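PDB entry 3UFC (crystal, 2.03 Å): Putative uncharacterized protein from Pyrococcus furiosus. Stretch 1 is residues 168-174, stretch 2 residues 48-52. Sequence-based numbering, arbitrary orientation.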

# COMPACT_ATOMS: atom_id res chain seq x y z
N LEU A 168 -9.76 6.99 12.47
CA LEU A 168 -9.66 5.79 13.29
C LEU A 168 -8.24 5.23 13.28
O LEU A 168 -7.69 4.88 14.33
CB LEU A 168 -10.63 4.72 12.76
CG LEU A 168 -11.93 4.38 13.49
CD1 LEU A 168 -12.47 5.57 14.26
CD2 LEU A 168 -12.94 3.87 12.47
N ARG A 169 -7.65 5.11 12.09
CA ARG A 169 -6.29 4.60 11.97
C ARG A 169 -5.30 5.54 12.66
O ARG A 169 -4.40 5.09 13.37
CB ARG A 169 -5.92 4.43 10.49
CG ARG A 169 -6.73 3.36 9.76
CD ARG A 169 -6.24 3.21 8.32
NE ARG A 169 -4.79 3.05 8.29
CZ ARG A 169 -4.01 3.51 7.31
NH1 ARG A 169 -4.56 4.15 6.27
NH2 ARG A 169 -2.70 3.37 7.39
N TYR A 170 -5.48 6.84 12.46
CA TYR A 170 -4.60 7.84 13.07
C TYR A 170 -4.63 7.73 14.61
O TYR A 170 -3.58 7.81 15.26
CB TYR A 170 -5.05 9.25 12.65
CG TYR A 170 -4.04 10.35 12.97
CD1 TYR A 170 -3.28 10.93 11.96
CD2 TYR A 170 -3.86 10.80 14.28
CE1 TYR A 170 -2.36 11.94 12.23
CE2 TYR A 170 -2.94 11.82 14.57
CZ TYR A 170 -2.19 12.38 13.54
OH TYR A 170 -1.28 13.37 13.81
N HIS A 171 -5.81 7.55 15.18
CA HIS A 171 -5.93 7.43 16.62
C HIS A 171 -5.19 6.21 17.14
O HIS A 171 -4.43 6.28 18.12
CB HIS A 171 -7.40 7.35 17.04
CG HIS A 171 -7.59 7.05 18.49
ND1 HIS A 171 -7.51 5.77 19.00
CD2 HIS A 171 -7.78 7.86 19.56
CE1 HIS A 171 -7.63 5.81 20.32
NE2 HIS A 171 -7.79 7.07 20.68
N GLU A 172 -5.40 5.08 16.48
CA GLU A 172 -4.76 3.83 16.87
C GLU A 172 -3.24 3.87 16.68
O GLU A 172 -2.49 3.51 17.58
CB GLU A 172 -5.34 2.67 16.06
CG GLU A 172 -4.63 1.35 16.28
CD GLU A 172 -4.63 0.92 17.74
OE1 GLU A 172 -5.70 0.99 18.38
OE2 GLU A 172 -3.56 0.51 18.23
N VAL A 173 -2.79 4.32 15.51
CA VAL A 173 -1.36 4.36 15.23
C VAL A 173 -0.60 5.50 15.91
O VAL A 173 0.46 5.26 16.50
CB VAL A 173 -1.11 4.42 13.69
CG1 VAL A 173 0.37 4.56 13.40
CG2 VAL A 173 -1.66 3.15 13.04
N MET A 174 -1.13 6.71 15.86
CA MET A 174 -0.46 7.86 16.48
C MET A 174 -0.76 8.02 17.97
O MET A 174 -0.05 8.74 18.67
CB MET A 174 -0.85 9.15 15.75
CG MET A 174 -0.60 9.12 14.24
SD MET A 174 1.11 8.71 13.80
CE MET A 174 1.92 10.28 14.10
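Stretch 2, residues 48-52: PHGYW

Residues 168-174 are helical, with Glu172 N to Leu168 O (3.1 Å), Val173 N to Arg169 O (2.8 Å) and Met174 N to Tyr170 O (2.8 Å) closing successive turns. His49, Gly50 and Tyr51 lie against this helix without regular secondary structure, running in the same sense along it: the CA atoms of Arg169 and His49 are 5.2 Å apart, those of Val173 and Tyr51 6.2 Å. The contact buries 385 Å², both sides summed.

Arg169 makes the two well-formed hydrogen bonds of the contact. Arg169 NE donates to His49 O (2.8 Å, N-H...O 161°) and Arg169 NH2 to Gly50 O (2.9 Å, 165°); both oxygens lie near the guanidinium plane, at its edge, as nearly linear bonds require. NH1 and NH2 also find partners elsewhere in the structure. Gly50 has phi/psi 67/76, a region favouring glycine, and an ideal CB would stand 2.8 Å from Arg169 NH2, a clash.

Tyr51 OH donates a weak hydrogen bond to Glu172 OE2 (2.8 Å), which lies near the ring plane. Glu172 also uses its aliphatic part: Glu172 CG is 3.4 Å from the His49 ring centroid, 19° off the normal. Val173 CG2 sits 3.8 Å from the Tyr51 ring centroid, only 3° off the normal, a CH-pi contact almost directly over the face.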

# COMPACT_ATOMS: atom_id res chain seq x y z
N PRO A 48 -4.73 -4.61 11.52
CA PRO A 48 -5.59 -4.07 10.46
C PRO A 48 -5.68 -2.54 10.47
O PRO A 48 -6.27 -1.96 9.57
CB PRO A 48 -6.94 -4.73 10.75
CG PRO A 48 -6.93 -4.87 12.25
CD PRO A 48 -5.52 -5.38 12.50
N HIS A 49 -5.08 -1.89 11.47
CA HIS A 49 -5.12 -0.43 11.51
C HIS A 49 -4.10 0.21 10.57
O HIS A 49 -4.06 1.43 10.41
CB HIS A 49 -4.90 0.08 12.93
CG HIS A 49 -5.97 -0.35 13.89
ND1 HIS A 49 -5.83 -1.45 14.71
CD2 HIS A 49 -7.20 0.15 14.14
CE1 HIS A 49 -6.92 -1.61 15.43
NE2 HIS A 49 -7.77 -0.65 15.10
N GLY A 50 -3.28 -0.63 9.94
CA GLY A 50 -2.30 -0.15 8.99
C GLY A 50 -1.18 0.71 9.53
O GLY A 50 -1.19 1.93 9.35
N TYR A 51 -0.21 0.08 10.18
CA TYR A 51 0.94 0.79 10.73
C TYR A 51 1.98 1.03 9.63
O TYR A 51 3.02 1.64 9.87
CB TYR A 51 1.60 -0.01 11.86
CG TYR A 51 0.86 0.07 13.18
CD1 TYR A 51 -0.33 -0.63 13.38
CD2 TYR A 51 1.36 0.83 14.22
CE1 TYR A 51 -1.01 -0.56 14.61
CE2 TYR A 51 0.70 0.91 15.44
CZ TYR A 51 -0.48 0.22 15.63
OH TYR A 51 -1.11 0.30 16.84
N TRP A 52 1.68 0.54 8.43
CA TRP A 52 2.59 0.70 7.30
C TRP A 52 1.84 0.37 6.02
O TRP A 52 0.67 -0.03 6.06
CB TRP A 52 3.79 -0.24 7.43
CG TRP A 52 3.43 -1.70 7.38
CD1 TRP A 52 2.58 -2.37 8.23
CD2 TRP A 52 3.91 -2.68 6.45
NE1 TRP A 52 2.50 -3.70 7.87
CE2 TRP A 52 3.31 -3.92 6.79
CE3 TRP A 52 4.79 -2.63 5.35
CZ2 TRP A 52 3.56 -5.10 6.07
CZ3 TRP A 52 5.03 -3.81 4.64
CH2 TRP A 52 4.42 -5.02 5.00